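Local coordinates for NikO protein (Streptomyces tendae, PDB 4FQD) that acts as an enolpyruvyl transferase that is essential in nikkomycin biosynthesis and belongs to the MurA branch of the EPSP synthase family, at residues C173-T181 against Y192-L200; A204-P215 against E241-S252. The protein carries 4 engineered substitutions. All coordinates share one frame; numbering follows the deposited sequence.

Contacts 1 and 2 follow each other along the chain, the first closing before the second opens, and their centres lie about 12 Å apart. They meet in one mixed sheet, ordered 174-176, 209-213, 242-248, 235-239. Contact 1 sets helix 192-204 against the chain at the end of strand 174-176; that helix is followed, after a short turn at 205-208, by strand 209-213, which contact 2 pairs with strand 242-248. Two probable hydrogen bonds join them, Tyr192 OH to His214 O at 2.5 Å and Met177 N to Gln213 O at 2.7 Å. Helix and sheet thus form one continuous layered unit of the beta/alpha inverse barrel, with the helix packed on the sheet's buried face.

Contact 1: residues C173-T181 against Y192-L200; sequences CTIDMLDYT and YSGAVKTAL. With SO4 (sulfate ion), chain C.
Thr181 lays its methyl CG2 over one face of the Tyr192 ring, 3.6 Å from the centroid and 17° off the normal, a CH-pi contact between side chains that point the same way. Chi1 of Thr181 (65°) accounts for the choice of branch: OG1, lodged between the backbone N and the carbonyl carbon, donates to Leu178 O, and the methyl is turned to the ring. At the edge of the same ring, Met177 CB lies 3.7 Å from Tyr192 CE1. The methionine then bends at chi2 and chi3 along the helix, crossing the Val196 side chain obliquely, CG 3.7 Å from Val196 CG2, its CE ending 3.6 Å from Ala199 CB. Strand 174-176, helix 192-204 and strand 209-213 form a beta-alpha-beta unit, and this seam fills the space between its first strand's exit and the helix. Ala195 CB sits over the Tyr180 ring, 28° off the normal and nearest to CG at 3.5 Å, while Tyr180 OH bonds to Asp146. Packing is looser toward the strand, where Ile175 CD1 approaches Ala199 CB only to 4.5 Å. On the helix side turned from this seam, polar contacts take over: Ser193 OG (2.8 Å) and Lys197 NZ (3.0 Å) both donate to O1 of a sulfate, probably from the crystallisation liquor, and Lys197 also forms a salt bridge with Asp220.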
loop_
_atom_site.group_PDB
_atom_site.type_symbol
_atom_site.label_atom_id
_atom_site.label_comp_id
_atom_site.label_asym_id
_atom_site.label_seq_id
_atom_site.Cartn_x
_atom_site.Cartn_y
_atom_site.Cartn_z
ATOM N N CYS A 173 10.193 -8.759 32.384
ATOM C CA CYS A 173 11.080 -8.382 31.289
ATOM C C CYS A 173 10.592 -7.114 30.580
ATOM O O CYS A 173 9.433 -6.721 30.720
ATOM C CB CYS A 173 11.203 -9.541 30.292
ATOM S SG CYS A 173 12.425 -9.291 28.985
ATOM N N THR A 174 11.484 -6.472 29.832
ATOM C CA THR A 174 11.128 -5.300 29.045
ATOM C C THR A 174 11.265 -5.637 27.566
ATOM O O THR A 174 12.374 -5.818 27.066
ATOM C CB THR A 174 12.043 -4.111 29.377
ATOM O OG1 THR A 174 11.954 -3.820 30.777
ATOM C CG2 THR A 174 11.642 -2.880 28.573
ATOM N N ILE A 175 10.137 -5.729 26.868
ATOM C CA ILE A 175 10.143 -6.169 25.477
ATOM C C ILE A 175 9.585 -5.122 24.521
ATOM O O ILE A 175 8.550 -4.512 24.788
ATOM C CB ILE A 175 9.312 -7.451 25.289
ATOM C CG1 ILE A 175 9.587 -8.453 26.412
ATOM C CG2 ILE A 175 9.586 -8.070 23.926
ATOM C CD1 ILE A 175 8.740 -9.708 26.320
ATOM N N ASP A 176 10.276 -4.925 23.404
ATOM C CA ASP A 176 9.744 -4.134 22.307
ATOM C C ASP A 176 9.049 -5.090 21.345
ATOM O O ASP A 176 9.692 -5.958 20.757
ATOM C CB ASP A 176 10.869 -3.387 21.590
ATOM C CG ASP A 176 10.355 -2.260 20.710
ATOM O OD1 ASP A 176 9.180 -2.309 20.291
ATOM O OD2 ASP A 176 11.133 -1.322 20.437
ATOM N N MET A 177 7.739 -4.931 21.190
ATOM C CA MET A 177 6.946 -5.851 20.375
ATOM C C MET A 177 7.279 -5.791 18.887
ATOM O O MET A 177 6.851 -6.651 18.118
ATOM C CB MET A 177 5.451 -5.619 20.595
ATOM C CG MET A 177 4.986 -6.023 21.976
ATOM S SD MET A 177 5.336 -7.765 22.266
ATOM C CE MET A 177 5.962 -7.708 23.931
ATOM N N LEU A 178 8.043 -4.781 18.484
ATOM C CA LEU A 178 8.479 -4.671 17.097
ATOM C C LEU A 178 9.493 -5.760 16.757
ATOM O O LEU A 178 9.815 -5.986 15.590
ATOM C CB LEU A 178 9.064 -3.286 16.820
ATOM C CG LEU A 178 8.092 -2.116 16.983
ATOM C CD1 LEU A 178 8.728 -0.813 16.528
ATOM C CD2 LEU A 178 6.802 -2.384 16.224
ATOM N N ASP A 179 9.987 -6.434 17.791
ATOM C CA ASP A 179 10.860 -7.588 17.626
ATOM C C ASP A 179 10.117 -8.734 16.944
ATOM O O ASP A 179 10.732 -9.647 16.393
ATOM C CB ASP A 179 11.376 -8.053 18.987
ATOM C CG ASP A 179 12.473 -7.159 19.533
ATOM O OD1 ASP A 179 12.658 -6.040 19.007
ATOM O OD2 ASP A 179 13.150 -7.579 20.494
ATOM N N TYR A 180 8.791 -8.675 16.983
ATOM C CA TYR A 180 7.962 -9.734 16.425
ATOM C C TYR A 180 7.128 -9.245 15.244
ATOM O O TYR A 180 6.027 -9.739 15.003
ATOM C CB TYR A 180 7.070 -10.326 17.515
ATOM C CG TYR A 180 7.850 -10.803 18.717
ATOM C CD1 TYR A 180 8.426 -12.067 18.739
ATOM C CD2 TYR A 180 8.025 -9.985 19.826
ATOM C CE1 TYR A 180 9.145 -12.506 19.833
ATOM C CE2 TYR A 180 8.743 -10.414 20.924
ATOM C CZ TYR A 180 9.302 -11.675 20.922
ATOM O OH TYR A 180 10.016 -12.106 22.015
ATOM N N THR A 181 7.665 -8.274 14.512
ATOM C CA THR A 181 7.029 -7.779 13.297
ATOM C C THR A 181 7.970 -7.964 12.111
ATOM O O THR A 181 9.189 -7.908 12.269
ATOM C CB THR A 181 6.665 -6.285 13.413
ATOM O OG1 THR A 181 7.862 -5.504 13.521
ATOM C CG2 THR A 181 5.795 -6.039 14.633
ATOM N N TYR A 192 3.158 -10.661 15.219
ATOM C CA TYR A 192 2.936 -9.460 16.017
ATOM C C TYR A 192 1.851 -9.668 17.073
ATOM O O TYR A 192 2.123 -9.595 18.271
ATOM C CB TYR A 192 2.577 -8.283 15.104
ATOM C CG TYR A 192 2.613 -6.922 15.767
ATOM C CD1 TYR A 192 3.147 -6.749 17.040
ATOM C CD2 TYR A 192 2.102 -5.807 15.117
ATOM C CE1 TYR A 192 3.170 -5.504 17.642
ATOM C CE2 TYR A 192 2.120 -4.562 15.709
ATOM C CZ TYR A 192 2.654 -4.415 16.969
ATOM O OH TYR A 192 2.671 -3.168 17.552
ATOM N N SER A 193 0.629 -9.933 16.624
ATOM C CA SER A 193 -0.517 -10.017 17.524
ATOM C C SER A 193 -0.383 -11.133 18.559
ATOM O O SER A 193 -0.725 -10.945 19.725
ATOM C CB SER A 193 -1.815 -10.181 16.731
ATOM O OG SER A 193 -1.852 -11.426 16.060
ATOM N N GLY A 194 0.117 -12.286 18.130
ATOM C CA GLY A 194 0.273 -13.425 19.018
ATOM C C GLY A 194 1.299 -13.190 20.110
ATOM O O GLY A 194 1.115 -13.623 21.249
ATOM N N ALA A 195 2.382 -12.503 19.764
ATOM C CA ALA A 195 3.444 -12.212 20.721
ATOM C C ALA A 195 2.965 -11.258 21.810
ATOM O O ALA A 195 3.356 -11.383 22.970
ATOM C CB ALA A 195 4.658 -11.636 20.008
ATOM N N VAL A 196 2.120 -10.305 21.428
ATOM C CA VAL A 196 1.585 -9.331 22.371
ATOM C C VAL A 196 0.643 -10.000 23.366
ATOM O O VAL A 196 0.710 -9.741 24.567
ATOM C CB VAL A 196 0.840 -8.193 21.645
ATOM C CG1 VAL A 196 0.197 -7.248 22.650
ATOM C CG2 VAL A 196 1.792 -7.439 20.729
ATOM N N LYS A 197 -0.230 -10.863 22.854
ATOM C CA LYS A 197 -1.168 -11.599 23.693
ATOM C C LYS A 197 -0.429 -12.454 24.714
ATOM O O LYS A 197 -0.771 -12.461 25.897
ATOM C CB LYS A 197 -2.070 -12.484 22.833
ATOM C CG LYS A 197 -2.922 -11.715 21.838
ATOM C CD LYS A 197 -3.662 -12.657 20.905
ATOM C CE LYS A 197 -4.437 -11.887 19.850
ATOM N NZ LYS A 197 -5.231 -12.791 18.974
ATOM N N THR A 198 0.590 -13.167 24.248
ATOM C CA THR A 198 1.381 -14.037 25.109
ATOM C C THR A 198 2.125 -13.239 26.176
ATOM O O THR A 198 2.088 -13.584 27.357
ATOM C CB THR A 198 2.396 -14.857 24.294
ATOM O OG1 THR A 198 1.701 -15.659 23.331
ATOM C CG2 THR A 198 3.208 -15.762 25.208
ATOM N N ALA A 199 2.792 -12.169 25.752
ATOM C CA ALA A 199 3.565 -11.330 26.663
ATOM C C ALA A 199 2.692 -10.713 27.750
ATOM O O ALA A 199 3.104 -10.620 28.907
ATOM C CB ALA A 199 4.295 -10.246 25.893
ATOM N N LEU A 200 1.491 -10.289 27.373
ATOM C CA LEU A 200 0.548 -9.726 28.331
ATOM C C LEU A 200 0.127 -10.763 29.363
ATOM O O LEU A 200 0.104 -10.483 30.562
ATOM C CB LEU A 200 -0.682 -9.171 27.615
ATOM C CG LEU A 200 -0.619 -7.698 27.219
ATOM C CD1 LEU A 200 -1.826 -7.329 26.381
ATOM C CD2 LEU A 200 -0.545 -6.826 28.461
HETATM S S SO4 C . -3.348 -14.429 16.076
HETATM O O1 SO4 C . -2.956 -13.714 17.287
HETATM O O2 SO4 C . -4.238 -15.532 16.428
HETATM O O3 SO4 C . -4.042 -13.510 15.178
HETATM O O4 SO4 C . -2.158 -14.953 15.412
#

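Contact 2: residues A204-P215 against E241-S252; sequences AVTHGTTTLQHP and ETWVIHGRGPES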
loop_
_atom_site.group_PDB
_atom_site.type_symbol
_atom_site.label_atom_id
_atom_site.label_comp_id
_atom_site.label_asym_id
_atom_site.label_seq_id
_atom_site.Cartn_x
_atom_site.Cartn_y
_atom_site.Cartn_z
ATOM N N ALA A 204 1.130 -10.943 33.521
ATOM C CA ALA A 204 0.145 -10.957 34.597
ATOM C C ALA A 204 0.375 -12.103 35.580
ATOM O O ALA A 204 0.038 -11.997 36.759
ATOM C CB ALA A 204 -1.264 -11.016 34.027
ATOM N N VAL A 205 0.946 -13.199 35.088
ATOM C CA VAL A 205 1.197 -14.367 35.926
ATOM C C VAL A 205 2.633 -14.391 36.439
ATOM O O VAL A 205 3.113 -15.418 36.922
ATOM C CB VAL A 205 0.907 -15.680 35.171
ATOM C CG1 VAL A 205 -0.571 -15.776 34.823
ATOM C CG2 VAL A 205 1.764 -15.775 33.919
ATOM N N THR A 206 3.310 -13.254 36.336
ATOM C CA THR A 206 4.695 -13.136 36.772
ATOM C C THR A 206 4.832 -12.094 37.878
ATOM O O THR A 206 4.211 -11.034 37.821
ATOM C CB THR A 206 5.613 -12.747 35.595
ATOM O OG1 THR A 206 5.552 -13.763 34.585
ATOM C CG2 THR A 206 7.055 -12.582 36.052
ATOM N N HIS A 207 5.638 -12.402 38.889
ATOM C CA HIS A 207 5.946 -11.441 39.940
ATOM C C HIS A 207 6.974 -10.430 39.448
ATOM O O HIS A 207 8.126 -10.779 39.197
ATOM C CB HIS A 207 6.484 -12.159 41.179
ATOM C CG HIS A 207 5.497 -13.085 41.814
ATOM N ND1 HIS A 207 5.851 -14.011 42.775
ATOM C CD2 HIS A 207 4.164 -13.232 41.632
ATOM C CE1 HIS A 207 4.786 -14.682 43.154
ATOM N NE2 HIS A 207 3.742 -14.229 42.473
ATOM N N GLY A 208 6.556 -9.178 39.308
ATOM C CA GLY A 208 7.458 -8.131 38.866
ATOM C C GLY A 208 6.851 -7.227 37.813
ATOM O O GLY A 208 5.747 -7.474 37.327
ATOM N N THR A 209 7.580 -6.175 37.456
ATOM C CA THR A 209 7.098 -5.201 36.485
ATOM C C THR A 209 7.533 -5.545 35.064
ATOM O O THR A 209 8.724 -5.566 34.756
ATOM C CB THR A 209 7.579 -3.780 36.830
ATOM O OG1 THR A 209 7.000 -3.367 38.074
ATOM C CG2 THR A 209 7.173 -2.802 35.741
ATOM N N THR A 210 6.556 -5.814 34.206
ATOM C CA THR A 210 6.819 -6.099 32.803
ATOM C C THR A 210 6.380 -4.917 31.945
ATOM O O THR A 210 5.268 -4.412 32.092
ATOM C CB THR A 210 6.091 -7.379 32.342
ATOM O OG1 THR A 210 6.615 -8.510 33.050
ATOM C CG2 THR A 210 6.274 -7.598 30.850
ATOM N N THR A 211 7.262 -4.475 31.055
ATOM C CA THR A 211 6.973 -3.329 30.202
ATOM C C THR A 211 6.995 -3.713 28.727
ATOM O O THR A 211 8.014 -4.170 28.210
ATOM C CB THR A 211 7.972 -2.184 30.444
ATOM O OG1 THR A 211 7.987 -1.850 31.838
ATOM C CG2 THR A 211 7.583 -0.956 29.635
ATOM N N LEU A 212 5.865 -3.521 28.054
ATOM C CA LEU A 212 5.747 -3.869 26.643
ATOM C C LEU A 212 5.746 -2.622 25.768
ATOM O O LEU A 212 5.110 -1.620 26.095
ATOM C CB LEU A 212 4.482 -4.692 26.397
ATOM C CG LEU A 212 4.290 -5.902 27.311
ATOM C CD1 LEU A 212 3.080 -6.720 26.883
ATOM C CD2 LEU A 212 5.545 -6.761 27.347
ATOM N N GLN A 213 6.459 -2.691 24.650
ATOM C CA GLN A 213 6.609 -1.538 23.771
ATOM C C GLN A 213 5.993 -1.779 22.398
ATOM O O GLN A 213 6.160 -2.849 21.820
ATOM C CB GLN A 213 8.086 -1.191 23.616
ATOM C CG GLN A 213 8.337 0.284 23.518
ATOM C CD GLN A 213 8.024 1.001 24.815
ATOM O OE1 GLN A 213 7.511 2.117 24.808
ATOM N NE2 GLN A 213 8.349 0.366 25.938
ATOM N N HIS A 214 5.299 -0.765 21.884
ATOM C CA HIS A 214 4.618 -0.843 20.589
ATOM C C HIS A 214 3.699 -2.059 20.475
ATOM O O HIS A 214 3.938 -2.944 19.654
ATOM C CB HIS A 214 5.632 -0.855 19.442
ATOM C CG HIS A 214 6.610 0.278 19.483
ATOM N ND1 HIS A 214 7.922 0.116 19.865
ATOM C CD2 HIS A 214 6.462 1.593 19.188
ATOM C CE1 HIS A 214 8.545 1.278 19.804
ATOM N NE2 HIS A 214 7.682 2.193 19.398
ATOM N N PRO A 215 2.636 -2.103 21.292
ATOM C CA PRO A 215 1.771 -3.285 21.326
ATOM C C PRO A 215 0.741 -3.314 20.199
ATOM O O PRO A 215 0.470 -2.290 19.569
ATOM C CB PRO A 215 1.059 -3.139 22.670
ATOM C CG PRO A 215 0.948 -1.665 22.854
ATOM C CD PRO A 215 2.186 -1.065 22.236
ATOM N N GLU A 241 2.707 4.230 23.371
ATOM C CA GLU A 241 3.312 2.988 22.909
ATOM C C GLU A 241 3.941 2.198 24.051
ATOM O O GLU A 241 4.764 1.313 23.822
ATOM C CB GLU A 241 4.371 3.280 21.840
ATOM C CG GLU A 241 3.852 4.041 20.626
ATOM C CD GLU A 241 2.923 3.209 19.761
ATOM O OE1 GLU A 241 2.843 1.981 19.977
ATOM O OE2 GLU A 241 2.273 3.782 18.861
ATOM N N THR A 242 3.551 2.515 25.282
ATOM C CA THR A 242 4.136 1.862 26.448
ATOM C C THR A 242 3.083 1.283 27.387
ATOM O O THR A 242 2.289 2.015 27.974
ATOM C CB THR A 242 5.034 2.825 27.246
ATOM O OG1 THR A 242 6.086 3.311 26.404
ATOM C CG2 THR A 242 5.637 2.116 28.450
ATOM N N TRP A 243 3.090 -0.040 27.523
ATOM C CA TRP A 243 2.196 -0.723 28.448
ATOM C C TRP A 243 2.993 -1.358 29.580
ATOM O O TRP A 243 3.951 -2.094 29.339
ATOM C CB TRP A 243 1.371 -1.787 27.723
ATOM C CG TRP A 243 0.342 -1.222 26.795
ATOM C CD1 TRP A 243 0.132 0.097 26.509
ATOM C CD2 TRP A 243 -0.621 -1.952 26.034
ATOM N NE1 TRP A 243 -0.901 0.230 25.616
ATOM C CE2 TRP A 243 -1.384 -1.022 25.305
ATOM C CE3 TRP A 243 -0.918 -3.315 25.891
ATOM C CZ2 TRP A 243 -2.416 -1.393 24.452
ATOM C CZ3 TRP A 243 -1.945 -3.688 25.043
ATOM C CH2 TRP A 243 -2.682 -2.731 24.335
ATOM N N VAL A 244 2.593 -1.068 30.812
ATOM C CA VAL A 244 3.294 -1.575 31.985
ATOM C C VAL A 244 2.402 -2.504 32.802
ATOM O O VAL A 244 1.326 -2.109 33.253
ATOM C CB VAL A 244 3.786 -0.423 32.884
ATOM C CG1 VAL A 244 4.431 -0.972 34.146
ATOM C CG2 VAL A 244 4.758 0.467 32.125
ATOM N N ILE A 245 2.854 -3.739 32.989
ATOM C CA ILE A 245 2.113 -4.709 33.785
ATOM C C ILE A 245 2.802 -4.963 35.119
ATOM O O ILE A 245 3.830 -5.638 35.179
ATOM C CB ILE A 245 1.958 -6.060 33.055
ATOM C CG1 ILE A 245 1.373 -5.860 31.656
ATOM C CG2 ILE A 245 1.099 -7.012 33.878
ATOM C CD1 ILE A 245 2.402 -5.934 30.549
ATOM N N HIS A 246 2.235 -4.417 36.188
ATOM C CA HIS A 246 2.744 -4.679 37.526
ATOM C C HIS A 246 2.218 -6.027 38.000
ATOM O O HIS A 246 1.246 -6.102 38.751
ATOM C CB HIS A 246 2.334 -3.565 38.485
ATOM C CG HIS A 246 2.760 -2.202 38.039
ATOM N ND1 HIS A 246 4.070 -1.776 38.095
ATOM C CD2 HIS A 246 2.051 -1.169 37.525
ATOM C CE1 HIS A 246 4.149 -0.540 37.637
ATOM N NE2 HIS A 246 2.939 -0.147 37.285
ATOM N N GLY A 247 2.868 -7.092 37.544
ATOM C CA GLY A 247 2.414 -8.443 37.814
ATOM C C GLY A 247 2.571 -8.875 39.258
ATOM O O GLY A 247 3.614 -8.662 39.875
ATOM N N ARG A 248 1.524 -9.493 39.791
ATOM C CA ARG A 248 1.533 -9.992 41.159
ATOM C C ARG A 248 1.211 -11.482 41.196
ATOM O O ARG A 248 0.739 -12.004 42.205
ATOM C CB ARG A 248 0.543 -9.208 42.020
ATOM C CG ARG A 248 1.177 -8.091 42.829
ATOM C CD ARG A 248 0.214 -6.934 43.053
ATOM N NE ARG A 248 -1.139 -7.382 43.373
ATOM C CZ ARG A 248 -2.191 -7.208 42.579
ATOM N NH1 ARG A 248 -2.053 -6.592 41.413
ATOM N NH2 ARG A 248 -3.384 -7.649 42.953
ATOM N N GLY A 249 1.469 -12.160 40.082
ATOM C CA GLY A 249 1.251 -13.592 39.989
ATOM C C GLY A 249 -0.200 -13.966 39.771
ATOM O O GLY A 249 -1.078 -13.103 39.791
ATOM N N PRO A 250 -0.460 -15.264 39.560
ATOM C CA PRO A 250 -1.811 -15.793 39.341
ATOM C C PRO A 250 -2.695 -15.629 40.574
ATOM O O PRO A 250 -3.920 -15.646 40.456
ATOM C CB PRO A 250 -1.567 -17.284 39.073
ATOM C CG PRO A 250 -0.131 -17.379 38.679
ATOM C CD PRO A 250 0.565 -16.315 39.458
ATOM N N GLU A 251 -2.076 -15.473 41.741
ATOM C CA GLU A 251 -2.819 -15.335 42.989
ATOM C C GLU A 251 -3.520 -13.983 43.098
ATOM O O GLU A 251 -4.375 -13.788 43.962
ATOM C CB GLU A 251 -1.904 -15.558 44.200
ATOM C CG GLU A 251 -0.742 -14.577 44.315
ATOM C CD GLU A 251 0.493 -15.032 43.557
ATOM O OE1 GLU A 251 0.388 -15.979 42.751
ATOM O OE2 GLU A 251 1.574 -14.444 43.777
ATOM N N SER A 252 -3.156 -13.053 42.222
ATOM C CA SER A 252 -3.759 -11.725 42.218
ATOM C C SER A 252 -4.987 -11.671 41.316
ATOM O O SER A 252 -5.725 -10.686 41.314
ATOM C CB SER A 252 -2.740 -10.677 41.772
ATOM O OG SER A 252 -2.283 -10.937 40.456
HETATM O O HOH W 1 -0.896 -9.784 38.086
#
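Pro215 CG stands over the six-membered ring of Trp243, 3.6 Å from its centroid and 17° off the normal, at one end of an antiparallel strand pair. Strands 209-213 and 242-248 run in opposite directions in the mixed sheet, and Gly208-Gly247, Thr210-Ile245 and Leu212-Trp243 are the hydrogen-bonded pairs between them; Ile245 N reaches Thr210 O at 2.7 Å. Leu212, Trp243 and Ile245 share the buried face, against helix 192-204. With CG anti to the carbonyl carbon (chi1 -70°), the indole lies beneath Pro215 and also stacks with Phe237 and touches Val221 and Val225 of helix 219-231. Were Trp243 replaced by an alanine, Pro215 and Phe237 would probably lose the flat surface they pack on, and a gap would open toward helix 219-231. Ile245 holds an unusual chi2 of 102°, which brings CD1 to 3.7 Å from Leu212 CG, while its CG2 reaches Ala204 N at 3.9 Å.

The other face, more exposed, carries Thr209, Val244 and His246. Thr209 CG2 meets Val244 CG1 at 3.7 Å, and Thr209 OG1 lies at the edge of the His246 ring, weakly bonded to ND1; His246 NE2 is taken by Glu236. Before the strand, Glu241 bends at chi2, bringing OE1 to 3.4 Å from His214 CA and into a salt bridge with Arg337. Within the strand, a CB at Gly247 would run into Thr206 O; past it, Gly249 takes a positive phi. His207 NE2 donates to Glu251 OE2 on its syn side, ring and carboxylate nearly perpendicular, though the modelled separation is doubtfully short. Where helix 192-204 ends, a water donates to Ala204 O (2.7 Å) and Ser252 OG and accepts from Arg248 N at 3.0 Å.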